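Local coordinates for cellulose-binding protein (Saccharophagus degradans, PDB 2X32) that binds a long polyisoprenoid diphosphate, an octaprenyl chain, in a YceI-like domain and is implicated in plant cell wall breakdown, at residues A[16-21]-A[32-37]; A[48-53]-A[79-84]; A[94-99]-A[123-128]. All blocks are in the same frame, centred on the assembly; numbering follows the deposited sequence. Where two conformers were deposited one is given.

Contact 1 of 3, residues A[16-21]-A[32-37]. With OTP ((2E,6E,10E,14E,18E,22E,26E)-3,7,11,15,19,23,27,31-octamethyldotriaconta-2,6,10,14,18,22,26,30-octaenyl trihydrogen diphosphate), chain C.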
loop_
_atom_site.group_PDB
_atom_site.type_symbol
_atom_site.label_atom_id
_atom_site.label_comp_id
_atom_site.label_asym_id
_atom_site.label_seq_id
_atom_site.Cartn_x
_atom_site.Cartn_y
_atom_site.Cartn_z
ATOM N N SER A 16 -11.197 -3.998 1.300
ATOM C CA SER A 16 -9.955 -3.522 0.691
ATOM C C SER A 16 -8.769 -4.384 1.076
ATOM O O SER A 16 -8.695 -4.862 2.191
ATOM C CB SER A 16 -9.700 -2.070 1.113
ATOM O OG SER A 16 -10.732 -1.207 0.630
ATOM N N PHE A 17 -7.755 -4.437 0.228
ATOM C CA PHE A 17 -6.565 -5.170 0.556
ATOM C C PHE A 17 -5.316 -4.566 -0.066
ATOM O O PHE A 17 -5.388 -3.866 -1.054
ATOM C CB PHE A 17 -6.709 -6.679 0.247
ATOM C CG PHE A 17 -7.046 -7.049 -1.202
ATOM C CD1 PHE A 17 -6.034 -7.199 -2.130
ATOM C CD2 PHE A 17 -8.337 -7.363 -1.591
ATOM C CE1 PHE A 17 -6.315 -7.583 -3.464
ATOM C CE2 PHE A 17 -8.618 -7.778 -2.922
ATOM C CZ PHE A 17 -7.599 -7.865 -3.838
ATOM N N LEU A 18 -4.178 -4.835 0.551
ATOM C CA LEU A 18 -2.879 -4.410 0.025
ATOM C C LEU A 18 -1.871 -5.487 0.370
ATOM O O LEU A 18 -1.771 -5.901 1.522
ATOM C CB LEU A 18 -2.460 -3.045 0.517
ATOM C CG LEU A 18 -1.178 -2.518 -0.041
ATOM C CD1 LEU A 18 -1.198 -1.002 -0.103
ATOM C CD2 LEU A 18 0.042 -3.021 0.762
ATOM N N ASN A 19 -1.176 -5.969 -0.633
ATOM C CA ASN A 19 -0.265 -7.124 -0.581
ATOM C C ASN A 19 1.129 -6.676 -1.045
ATOM O O ASN A 19 1.227 -5.755 -1.853
ATOM C CB ASN A 19 -0.688 -8.234 -1.564
ATOM C CG ASN A 19 -2.033 -8.924 -1.209
ATOM O OD1 ASN A 19 -2.588 -8.775 -0.121
ATOM N ND2 ASN A 19 -2.591 -9.588 -2.214
ATOM N N PHE A 20 2.162 -7.404 -0.633
ATOM C CA PHE A 20 3.509 -7.187 -1.121
ATOM C C PHE A 20 4.211 -8.501 -1.190
ATOM O O PHE A 20 3.871 -9.436 -0.473
ATOM C CB PHE A 20 4.236 -6.150 -0.255
ATOM C CG PHE A 20 4.505 -6.565 1.161
ATOM C CD1 PHE A 20 5.743 -7.124 1.543
ATOM C CD2 PHE A 20 3.553 -6.373 2.144
ATOM C CE1 PHE A 20 5.997 -7.443 2.864
ATOM C CE2 PHE A 20 3.795 -6.731 3.479
ATOM C CZ PHE A 20 5.032 -7.252 3.825
ATOM N N VAL A 21 5.164 -8.598 -2.098
ATOM C CA VAL A 21 5.803 -9.864 -2.378
ATOM C C VAL A 21 7.300 -9.795 -2.075
ATOM O O VAL A 21 8.011 -8.935 -2.630
ATOM C CB VAL A 21 5.599 -10.289 -3.858
ATOM C CG1 VAL A 21 6.343 -11.582 -4.166
ATOM C CG2 VAL A 21 4.117 -10.386 -4.210
ATOM N N HIS A 32 2.709 -11.372 1.117
ATOM C CA HIS A 32 2.358 -10.920 2.446
ATOM C C HIS A 32 1.281 -9.873 2.345
ATOM O O HIS A 32 1.077 -9.276 1.281
ATOM C CB HIS A 32 3.613 -10.324 3.121
ATOM C CG HIS A 32 4.768 -11.251 3.064
ATOM N ND1 HIS A 32 5.917 -11.005 2.336
ATOM C CD2 HIS A 32 4.914 -12.491 3.588
ATOM C CE1 HIS A 32 6.734 -12.039 2.452
ATOM N NE2 HIS A 32 6.145 -12.951 3.204
ATOM N N ARG A 33 0.586 -9.627 3.443
ATOM C CA ARG A 33 -0.493 -8.641 3.390
ATOM C C ARG A 33 -0.514 -7.846 4.662
ATOM O O ARG A 33 0.111 -8.183 5.680
ATOM C CB ARG A 33 -1.894 -9.237 3.142
ATOM C CG ARG A 33 -2.006 -10.294 2.047
ATOM C CD ARG A 33 -2.875 -11.537 2.490
ATOM N NE ARG A 33 -3.028 -12.440 1.365
ATOM C CZ ARG A 33 -2.301 -13.514 1.073
ATOM N NH1 ARG A 33 -1.326 -13.967 1.870
ATOM N NH2 ARG A 33 -2.605 -14.184 -0.047
ATOM N N PHE A 34 -1.139 -6.683 4.565
ATOM C CA PHE A 34 -1.502 -5.861 5.730
ATOM C C PHE A 34 -2.992 -6.025 6.000
ATOM O O PHE A 34 -3.828 -5.719 5.137
ATOM C CB PHE A 34 -1.127 -4.376 5.523
ATOM C CG PHE A 34 0.341 -4.163 5.412
ATOM C CD1 PHE A 34 1.133 -4.115 6.551
ATOM C CD2 PHE A 34 0.943 -3.937 4.148
ATOM C CE1 PHE A 34 2.508 -3.924 6.460
ATOM C CE2 PHE A 34 2.291 -3.697 4.064
ATOM C CZ PHE A 34 3.082 -3.698 5.186
ATOM N N ASP A 35 -3.322 -6.552 7.169
ATOM C CA ASP A 35 -4.720 -6.882 7.474
ATOM C C ASP A 35 -5.569 -5.659 7.838
ATOM O O ASP A 35 -6.798 -5.766 7.894
ATOM C CB ASP A 35 -4.800 -7.947 8.564
ATOM C CG ASP A 35 -4.315 -9.316 8.117
ATOM O OD1 ASP A 35 -4.314 -9.628 6.892
ATOM O OD2 ASP A 35 -3.988 -10.096 9.012
ATOM N N VAL A 36 -4.927 -4.529 8.187
ATOM C CA VAL A 36 -5.642 -3.349 8.604
ATOM C C VAL A 36 -5.229 -2.134 7.768
ATOM O O VAL A 36 -4.060 -1.723 7.759
ATOM C CB VAL A 36 -5.463 -3.038 10.084
ATOM C CG1 VAL A 36 -6.145 -1.717 10.491
ATOM C CG2 VAL A 36 -6.003 -4.191 10.975
ATOM N N LEU A 37 -6.227 -1.586 7.035
ATOM C CA LEU A 37 -6.120 -0.397 6.201
ATOM C C LEU A 37 -7.211 0.571 6.642
ATOM O O LEU A 37 -8.290 0.174 7.048
ATOM C CB LEU A 37 -6.362 -0.739 4.734
ATOM C CG LEU A 37 -5.452 -1.806 4.137
ATOM C CD1 LEU A 37 -5.921 -2.177 2.717
ATOM C CD2 LEU A 37 -3.976 -1.404 4.166
HETATM O O7 OTP C . 13.848 -19.020 4.754
HETATM P P2 OTP C . 13.485 -18.933 6.213
HETATM O O5 OTP C . 14.614 -19.373 7.128
HETATM O O6 OTP C . 12.139 -19.511 6.558
HETATM O O4 OTP C . 13.396 -17.308 6.488
HETATM P P1 OTP C . 12.067 -16.448 6.812
HETATM O O2 OTP C . 11.391 -16.244 5.470
HETATM O O3 OTP C . 11.315 -16.877 8.055
HETATM O O1 OTP C . 12.544 -14.933 7.126
HETATM C C40 OTP C . 13.066 -14.163 6.024
HETATM C C39 OTP C . 12.205 -12.916 5.783
HETATM C C37 OTP C . 11.789 -12.542 4.588
HETATM C C38 OTP C . 12.025 -13.270 3.258
HETATM C C36 OTP C . 10.983 -11.254 4.450
HETATM C C35 OTP C . 11.731 -10.110 3.817
HETATM C C34 OTP C . 10.811 -8.888 3.626
HETATM C C32 OTP C . 10.870 -8.019 2.610
HETATM C C33 OTP C . 11.798 -8.200 1.457
HETATM C C31 OTP C . 9.810 -6.909 2.572
HETATM C C30 OTP C . 10.284 -5.479 2.510
HETATM C C29 OTP C . 9.125 -4.499 2.367
HETATM C C27 OTP C . 9.169 -3.382 1.647
HETATM C C28 OTP C . 10.414 -2.844 0.946
HETATM C C26 OTP C . 7.927 -2.547 1.424
HETATM C C25 OTP C . 6.631 -3.084 1.992
HETATM C C24 OTP C . 5.363 -2.451 1.394
HETATM C C22 OTP C . 4.618 -1.501 1.955
HETATM C C23 OTP C . 4.790 -0.957 3.351
HETATM C C21 OTP C . 3.459 -0.963 1.168
HETATM C C20 OTP C . 3.667 0.499 0.690
HETATM C C19 OTP C . 2.469 1.077 -0.065
HETATM C C17 OTP C . 2.378 1.257 -1.382
HETATM C C18 OTP C . 3.481 1.105 -2.370
HETATM C C16 OTP C . 1.034 1.667 -1.965
HETATM C C15 OTP C . 1.087 2.983 -2.685
HETATM C C14 OTP C . -0.294 3.534 -2.938
HETATM C C12 OTP C . -0.660 4.239 -4.037
HETATM C C13 OTP C . 0.304 4.497 -5.193
HETATM C C11 OTP C . -2.034 4.800 -4.206
HETATM C C10 OTP C . -3.066 4.412 -3.224
HETATM C C9 OTP C . -4.508 4.788 -3.572
HETATM C C7 OTP C . -5.232 5.783 -3.034
HETATM C C8 OTP C . -4.813 6.663 -1.873
HETATM C C6 OTP C . -6.613 6.030 -3.593
HETATM C C5 OTP C . -6.678 7.148 -4.616
HETATM C C4 OTP C . -8.076 7.434 -5.078
HETATM C C2 OTP C . -8.378 7.776 -6.335
HETATM C C3 OTP C . -7.459 7.964 -7.491
HETATM C C1 OTP C . -9.819 8.062 -6.651
HETATM O O HOH W 1 -7.024 -5.255 4.724
HETATM O O HOH W 2 -4.788 -6.522 2.930
HETATM O O HOH W 3 -5.043 -10.312 0.560
#

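Contact 2 of 3, residues A[48-53]-A[79-84]. With OTP ((2E,6E,10E,14E,18E,22E,26E)-3,7,11,15,19,23,27,31-octamethyldotriaconta-2,6,10,14,18,22,26,30-octaenyl trihydrogen diphosphate), chain C.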
loop_
_atom_site.group_PDB
_atom_site.type_symbol
_atom_site.label_atom_id
_atom_site.label_comp_id
_atom_site.label_asym_id
_atom_site.label_seq_id
_atom_site.Cartn_x
_atom_site.Cartn_y
_atom_site.Cartn_z
ATOM N N GLN A 48 -6.424 9.518 0.940
ATOM C CA GLN A 48 -5.434 8.942 1.793
ATOM C C GLN A 48 -5.674 7.444 1.954
ATOM O O GLN A 48 -6.809 6.969 1.955
ATOM C CB GLN A 48 -5.405 9.704 3.122
ATOM C CG GLN A 48 -4.270 9.394 4.037
ATOM C CD GLN A 48 -4.109 10.468 5.092
ATOM O OE1 GLN A 48 -3.450 11.494 4.876
ATOM N NE2 GLN A 48 -4.700 10.228 6.251
ATOM N N LEU A 49 -4.575 6.721 2.082
ATOM C CA LEU A 49 -4.601 5.314 2.446
ATOM C C LEU A 49 -3.605 5.249 3.630
ATOM O O LEU A 49 -2.443 5.612 3.499
ATOM C CB LEU A 49 -4.111 4.397 1.334
ATOM C CG LEU A 49 -3.951 2.933 1.753
ATOM C CD1 LEU A 49 -5.359 2.318 2.045
ATOM C CD2 LEU A 49 -3.277 2.129 0.646
ATOM N N VAL A 50 -4.049 4.757 4.783
ATOM C CA VAL A 50 -3.195 4.565 5.933
ATOM C C VAL A 50 -3.057 3.029 6.125
ATOM O O VAL A 50 -4.046 2.289 6.283
ATOM C CB VAL A 50 -3.774 5.190 7.181
ATOM C CG1 VAL A 50 -2.857 4.946 8.420
ATOM C CG2 VAL A 50 -4.077 6.678 6.970
ATOM N N ILE A 51 -1.808 2.582 6.117
ATOM C CA ILE A 51 -1.486 1.191 6.202
ATOM C C ILE A 51 -0.951 0.914 7.620
ATOM O O ILE A 51 0.062 1.466 8.022
ATOM C CB ILE A 51 -0.387 0.814 5.180
ATOM C CG1 ILE A 51 -0.880 1.092 3.766
ATOM C CG2 ILE A 51 -0.029 -0.698 5.320
ATOM C CD1 ILE A 51 0.165 1.530 2.853
ATOM N N ASP A 52 -1.644 0.057 8.379
ATOM C CA ASP A 52 -1.229 -0.274 9.724
ATOM C C ASP A 52 -0.100 -1.296 9.702
ATOM O O ASP A 52 -0.301 -2.470 9.403
ATOM C CB ASP A 52 -2.435 -0.810 10.480
ATOM C CG ASP A 52 -2.116 -1.338 11.868
ATOM O OD1 ASP A 52 -0.955 -1.214 12.318
ATOM O OD2 ASP A 52 -3.063 -1.935 12.484
ATOM N N LEU A 53 1.122 -0.823 9.968
ATOM C CA LEU A 53 2.271 -1.684 9.744
ATOM C C LEU A 53 2.349 -2.779 10.815
ATOM O O LEU A 53 2.937 -3.861 10.583
ATOM C CB LEU A 53 3.553 -0.845 9.730
ATOM C CG LEU A 53 3.631 0.157 8.600
ATOM C CD1 LEU A 53 4.861 1.022 8.760
ATOM C CD2 LEU A 53 3.650 -0.557 7.214
ATOM N N VAL A 79 2.374 3.318 11.323
ATOM C CA VAL A 79 1.620 3.370 10.055
ATOM C C VAL A 79 2.460 3.945 8.930
ATOM O O VAL A 79 3.433 4.648 9.188
ATOM C CB VAL A 79 0.307 4.127 10.163
ATOM C CG1 VAL A 79 -0.561 3.522 11.251
ATOM C CG2 VAL A 79 0.494 5.613 10.423
ATOM N N ALA A 80 2.114 3.563 7.698
ATOM C CA ALA A 80 2.610 4.187 6.446
ATOM C C ALA A 80 1.415 4.901 5.823
ATOM O O ALA A 80 0.277 4.391 5.868
ATOM C CB ALA A 80 3.207 3.171 5.474
ATOM N N THR A 81 1.628 6.110 5.340
ATOM C CA THR A 81 0.509 6.949 4.873
ATOM C C THR A 81 0.756 7.351 3.449
ATOM O O THR A 81 1.836 7.888 3.111
ATOM C CB THR A 81 0.401 8.190 5.730
ATOM O OG1 THR A 81 0.213 7.784 7.081
ATOM C CG2 THR A 81 -0.733 9.053 5.251
ATOM N N VAL A 82 -0.202 7.062 2.573
ATOM C CA VAL A 82 -0.169 7.499 1.195
ATOM C C VAL A 82 -1.173 8.634 1.006
ATOM O O VAL A 82 -2.321 8.532 1.425
ATOM C CB VAL A 82 -0.586 6.358 0.222
ATOM C CG1 VAL A 82 -0.445 6.796 -1.216
ATOM C CG2 VAL A 82 0.239 5.086 0.473
ATOM N N THR A 83 -0.730 9.703 0.366
ATOM C CA THR A 83 -1.619 10.800 0.045
ATOM C C THR A 83 -1.574 11.068 -1.451
ATOM O O THR A 83 -0.506 11.025 -2.077
ATOM C CB THR A 83 -1.246 12.048 0.845
ATOM O OG1 THR A 83 -1.112 11.724 2.232
ATOM C CG2 THR A 83 -2.305 13.083 0.691
ATOM N N VAL A 84 -2.747 11.307 -2.060
ATOM C CA VAL A 84 -2.877 11.423 -3.554
ATOM C C VAL A 84 -3.906 12.509 -3.817
ATOM O O VAL A 84 -5.024 12.388 -3.335
ATOM C CB VAL A 84 -3.402 10.119 -4.182
ATOM C CG1 VAL A 84 -3.537 10.243 -5.748
ATOM C CG2 VAL A 84 -2.566 8.816 -3.827
HETATM O O7 OTP C . 13.848 -19.020 4.754
HETATM P P2 OTP C . 13.485 -18.933 6.213
HETATM O O5 OTP C . 14.614 -19.373 7.128
HETATM O O6 OTP C . 12.139 -19.511 6.558
HETATM O O4 OTP C . 13.396 -17.308 6.488
HETATM P P1 OTP C . 12.067 -16.448 6.812
HETATM O O2 OTP C . 11.391 -16.244 5.470
HETATM O O3 OTP C . 11.315 -16.877 8.055
HETATM O O1 OTP C . 12.544 -14.933 7.126
HETATM C C40 OTP C . 13.066 -14.163 6.024
HETATM C C39 OTP C . 12.205 -12.916 5.783
HETATM C C37 OTP C . 11.789 -12.542 4.588
HETATM C C38 OTP C . 12.025 -13.270 3.258
HETATM C C36 OTP C . 10.983 -11.254 4.450
HETATM C C35 OTP C . 11.731 -10.110 3.817
HETATM C C34 OTP C . 10.811 -8.888 3.626
HETATM C C32 OTP C . 10.870 -8.019 2.610
HETATM C C33 OTP C . 11.798 -8.200 1.457
HETATM C C31 OTP C . 9.810 -6.909 2.572
HETATM C C30 OTP C . 10.284 -5.479 2.510
HETATM C C29 OTP C . 9.125 -4.499 2.367
HETATM C C27 OTP C . 9.169 -3.382 1.647
HETATM C C28 OTP C . 10.414 -2.844 0.946
HETATM C C26 OTP C . 7.927 -2.547 1.424
HETATM C C25 OTP C . 6.631 -3.084 1.992
HETATM C C24 OTP C . 5.363 -2.451 1.394
HETATM C C22 OTP C . 4.618 -1.501 1.955
HETATM C C23 OTP C . 4.790 -0.957 3.351
HETATM C C21 OTP C . 3.459 -0.963 1.168
HETATM C C20 OTP C . 3.667 0.499 0.690
HETATM C C19 OTP C . 2.469 1.077 -0.065
HETATM C C17 OTP C . 2.378 1.257 -1.382
HETATM C C18 OTP C . 3.481 1.105 -2.370
HETATM C C16 OTP C . 1.034 1.667 -1.965
HETATM C C15 OTP C . 1.087 2.983 -2.685
HETATM C C14 OTP C . -0.294 3.534 -2.938
HETATM C C12 OTP C . -0.660 4.239 -4.037
HETATM C C13 OTP C . 0.304 4.497 -5.193
HETATM C C11 OTP C . -2.034 4.800 -4.206
HETATM C C10 OTP C . -3.066 4.412 -3.224
HETATM C C9 OTP C . -4.508 4.788 -3.572
HETATM C C7 OTP C . -5.232 5.783 -3.034
HETATM C C8 OTP C . -4.813 6.663 -1.873
HETATM C C6 OTP C . -6.613 6.030 -3.593
HETATM C C5 OTP C . -6.678 7.148 -4.616
HETATM C C4 OTP C . -8.076 7.434 -5.078
HETATM C C2 OTP C . -8.378 7.776 -6.335
HETATM C C3 OTP C . -7.459 7.964 -7.491
HETATM C C1 OTP C . -9.819 8.062 -6.651
#

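Contact 3 of 3, residues A[94-99]-A[123-128]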
loop_
_atom_site.group_PDB
_atom_site.type_symbol
_atom_site.label_atom_id
_atom_site.label_comp_id
_atom_site.label_asym_id
_atom_site.label_seq_id
_atom_site.Cartn_x
_atom_site.Cartn_y
_atom_site.Cartn_z
ATOM N N LEU A 94 -17.703 9.441 -13.880
ATOM C CA LEU A 94 -17.673 8.048 -14.324
ATOM C C LEU A 94 -19.042 7.475 -14.264
ATOM O O LEU A 94 -19.750 7.591 -13.271
ATOM C CB LEU A 94 -16.753 7.229 -13.422
ATOM C CG LEU A 94 -15.284 7.446 -13.575
ATOM C CD1 LEU A 94 -14.607 6.608 -12.496
ATOM C CD2 LEU A 94 -14.858 6.884 -14.954
ATOM N N ALA A 95 -19.471 6.863 -15.356
ATOM C CA ALA A 95 -20.696 6.128 -15.356
ATOM C C ALA A 95 -20.510 4.845 -14.598
ATOM O O ALA A 95 -19.384 4.342 -14.461
ATOM C CB ALA A 95 -21.119 5.833 -16.825
ATOM N N VAL A 96 -21.616 4.293 -14.101
ATOM C CA VAL A 96 -21.539 3.031 -13.413
ATOM C C VAL A 96 -20.968 1.988 -14.377
ATOM O O VAL A 96 -21.398 1.861 -15.544
ATOM C CB VAL A 96 -22.888 2.618 -12.825
ATOM C CG1 VAL A 96 -22.847 1.205 -12.304
ATOM C CG2 VAL A 96 -23.263 3.596 -11.732
ATOM N N GLY A 97 -19.939 1.283 -13.888
ATOM C CA GLY A 97 -19.191 0.292 -14.650
ATOM C C GLY A 97 -18.011 0.855 -15.469
ATOM O O GLY A 97 -17.194 0.083 -15.948
ATOM N N GLU A 98 -17.933 2.173 -15.630
ATOM C CA GLU A 98 -16.868 2.806 -16.416
ATOM C C GLU A 98 -15.584 2.891 -15.573
ATOM O O GLU A 98 -15.634 3.116 -14.363
ATOM C CB GLU A 98 -17.313 4.221 -16.830
ATOM C CG GLU A 98 -16.339 5.020 -17.770
ATOM C CD GLU A 98 -16.815 6.466 -18.170
ATOM O OE1 GLU A 98 -17.912 6.983 -17.784
ATOM O OE2 GLU A 98 -16.025 7.109 -18.928
ATOM N N ASP A 99 -14.436 2.781 -16.234
ATOM C CA ASP A 99 -13.141 3.013 -15.619
ATOM C C ASP A 99 -12.429 4.200 -16.238
ATOM O O ASP A 99 -12.817 4.705 -17.301
ATOM C CB ASP A 99 -12.260 1.796 -15.793
ATOM C CG ASP A 99 -11.516 1.802 -17.121
ATOM O OD1 ASP A 99 -12.088 2.071 -18.228
ATOM O OD2 ASP A 99 -10.361 1.527 -17.060
ATOM N N VAL A 123 -9.367 3.468 -11.815
ATOM C CA VAL A 123 -10.509 3.835 -11.018
ATOM C C VAL A 123 -11.766 3.411 -11.755
ATOM O O VAL A 123 -11.982 3.825 -12.899
ATOM C CB VAL A 123 -10.556 5.344 -10.762
ATOM C CG1 VAL A 123 -11.845 5.727 -9.900
ATOM C CG2 VAL A 123 -9.243 5.834 -10.110
ATOM N N GLN A 124 -12.579 2.595 -11.124
ATOM C CA GLN A 124 -13.812 2.119 -11.746
ATOM C C GLN A 124 -14.984 2.395 -10.829
ATOM O O GLN A 124 -14.918 2.112 -9.608
ATOM C CB GLN A 124 -13.727 0.633 -12.058
ATOM C CG GLN A 124 -14.956 0.143 -12.849
ATOM C CD GLN A 124 -14.922 -1.361 -13.168
ATOM O OE1 GLN A 124 -14.356 -2.178 -12.432
ATOM N NE2 GLN A 124 -15.585 -1.700 -14.240
ATOM N N ARG A 125 -16.063 2.942 -11.395
ATOM C CA ARG A 125 -17.283 3.145 -10.628
ATOM C C ARG A 125 -18.090 1.848 -10.570
ATOM O O ARG A 125 -18.375 1.221 -11.596
ATOM C CB ARG A 125 -18.166 4.262 -11.197
ATOM C CG ARG A 125 -19.426 4.427 -10.383
ATOM C CD ARG A 125 -20.304 5.564 -10.833
ATOM N NE ARG A 125 -19.684 6.858 -10.511
ATOM C CZ ARG A 125 -19.624 7.382 -9.294
ATOM N NH1 ARG A 125 -20.173 6.785 -8.231
ATOM N NH2 ARG A 125 -18.973 8.528 -9.114
ATOM N N LEU A 126 -18.462 1.432 -9.365
ATOM C CA LEU A 126 -19.260 0.256 -9.186
ATOM C C LEU A 126 -20.725 0.491 -8.951
ATOM O O LEU A 126 -21.562 -0.370 -9.251
ATOM C CB LEU A 126 -18.683 -0.574 -8.033
ATOM C CG LEU A 126 -17.238 -1.008 -8.133
ATOM C CD1 LEU A 126 -16.896 -1.875 -6.931
ATOM C CD2 LEU A 126 -16.958 -1.777 -9.396
ATOM N N SER A 127 -21.066 1.663 -8.403
ATOM C CA SER A 127 -22.450 2.018 -8.133
ATOM C C SER A 127 -22.496 3.541 -7.975
ATOM O O SER A 127 -21.466 4.228 -8.096
ATOM C CB SER A 127 -22.883 1.412 -6.807
ATOM O OG SER A 127 -22.328 2.092 -5.680
ATOM N N ALA A 128 -23.669 4.075 -7.618
ATOM C CA ALA A 128 -23.787 5.521 -7.404
ATOM C C ALA A 128 -22.934 6.037 -6.275
ATOM O O ALA A 128 -22.608 7.214 -6.272
ATOM C CB ALA A 128 -25.250 5.933 -7.166
#

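Contact 1 of 3, residues A[16-21]-A[32-37]
Phe20 and His32 face each other as an antiparallel hydrogen-bonded pair: His32 N donates a hydrogen bond to Phe20 O at 2.8 Å and Phe20 N answers to His32 O. One step on, Phe34 N reaches Leu18 O at 3.2 Å. Beyond this the backbones separate, and water 2 enters, accepting from Leu18 N at 3.0 Å. Asn19 and Arg33, the non-hydrogen-bonded pair on the outer face, lie side by side and point the same way; in the conformers given, water 3 donates to Asn19 OD1 and is met only weakly by Arg33 NE.

The other face is largely aromatic and aliphatic. CG of Phe20 sits between its backbone N and carbonyl carbon (chi1 66°), which starts the ring off on the side of His32. His32 CB lies over one face of that ring, 3.6 Å from its centroid, a CH-pi contact displaced toward the rim, while C25 of the prenyl chain lies over the opposite face. The Phe34 ring is slid far enough past Phe20 that the two barely overlap, and CE2 of Phe20 comes 3.4 Å from CE2 of Phe34. Leu18 CD2 meets the edge of the Phe34 ring at CD2, and Leu18 CD1 turns to the lipid. An alanine at Phe20 would probably leave His32 CB and the C25 region of the lipid without the ring that separates them, and Phe34 freer to shift. Aromatic rings and a branched leucine suit a wall that meets isoprene units: the hairpin offers the chain dispersion contacts, while the backbone groups of Phe20 and His32 pair with each other and Asn19 and Arg33 point outward.

Contact 2 of 3, residues A[48-53]-A[79-84]
Leu49 and Val82, and next to them Ile51 and Ala80, are the hydrogen-bonded pairs of an antiparallel ladder, each joined by two backbone bonds. The shortest are Val82 N to Leu49 O and Ile51 N to Ala80 O, both 2.8 Å, the latter almost straight at 178°. The alpha carbons of the non-hydrogen-bonded positions add CH...O contacts, such as Gln48 CA to Val82 O at 3.2 Å.

Apolar contacts occupy both faces. On the outer one, Val50 CG1, anti to its backbone N (chi1 179°), leans across to Val79 CB at 3.7 Å; beta-branched residues suit this extended backbone. On the inner one, Leu49 and Val82 meet through their CB atoms, and small Ala80 leaves room for Leu53, whose CD2 lies 4.1 Å from Ala80 CB.

The polar side chains of the outer face touch through their carbon atoms: in the conformer given, the extended Gln48 passes obliquely over Thr81, its CD 3.7 Å from the methyl CG2.

Lipid contacts fall on the inner side. Ile51 CD1 touches C19, both methyls of Val82 lie against C14, and Val84 CG2 approaches C8 at 3.7 Å. Val84 also packs on Val104 and Ala106 of strand 99-109, which carries the sheet onward. Neighbouring strands with an aliphatic inner face and a more polar outer one are characteristic of the curled antiparallel barrel of YceI-like domains, whose interior here forms the prenyl pocket.

Contact 3 of 3, residues A[94-99]-A[123-128]
Arg125 fills the tight part of this contact, its aliphatic stem lying beneath the turn formed by 95-98. The chain is extended through CD and then bends at chi3 (-71°), where NE donates to Leu94 O at 2.9 Å, a bent bond (133°) arriving from above the carbonyl plane. NH1 binds Ser127 O at 2.9 Å in the guanidinium plane, and NH2 reaches Val91 O at the helix 88-92, so one buried cation ties three backbone carbonyls. Its backbone is gripped as well: N donates to Glu98 O, and O accepts from Gly97 N at 2.8 Å. Alongside, the Leu94 side chain crosses that of Val123 at about a right angle, Leu94 CD1 lying 3.9 Å from Val123 CG1.

The outer side is looser. Val96 spreads its methyls over the arginine stem and the loop after it, at Leu126 and Ser127, CG2 lying 3.7 Å from Arg125 CD, yet the residue remains exposed. Gln124, extended along the surface, sends NE2 to Gly97 O at 2.9 Å, with that oxygen in its amide plane but the donor well above the carbonyl plane. The Asp99 carboxylate turns aside to Asn122. The extended Glu98 side chain places OE1 to accept from Ala95 N at 2.9 Å, a bond that links the two ends of the turn. Gly97 suits its place because phi is positive (87°), as is usual at the third position of a type II turn, and this favours glycine. The arrangement is a type II beta turn leading into strand 99-109 and bound to the end of its antiparallel neighbour, 115-125, at the rim of the barrel.

How the contacts relate
Contacts 1 and 2 are neighbours in one curled antiparallel sheet, their centres 12 Å apart. Strands 28-42 and 46-52 join them directly: Phe34 CG packs 3.5 Å from Ile51 CG2, and Val36 O lies 3.1 Å from Asp52 N, probably hydrogen-bonded. The same prenyl chain runs past both, its diphosphate end lying beyond contact 1, where Lys24 binds the ligand, and its far isoprene units reaching contact 2. Contact 3 stands apart, its centre about 24 Å from the centres of the other two; its nearest atoms are about 10 Å from contact 1 and 8 Å from contact 2. It nevertheless meets the pocket through Val123, whose side chain is about 4 Å from the lipid.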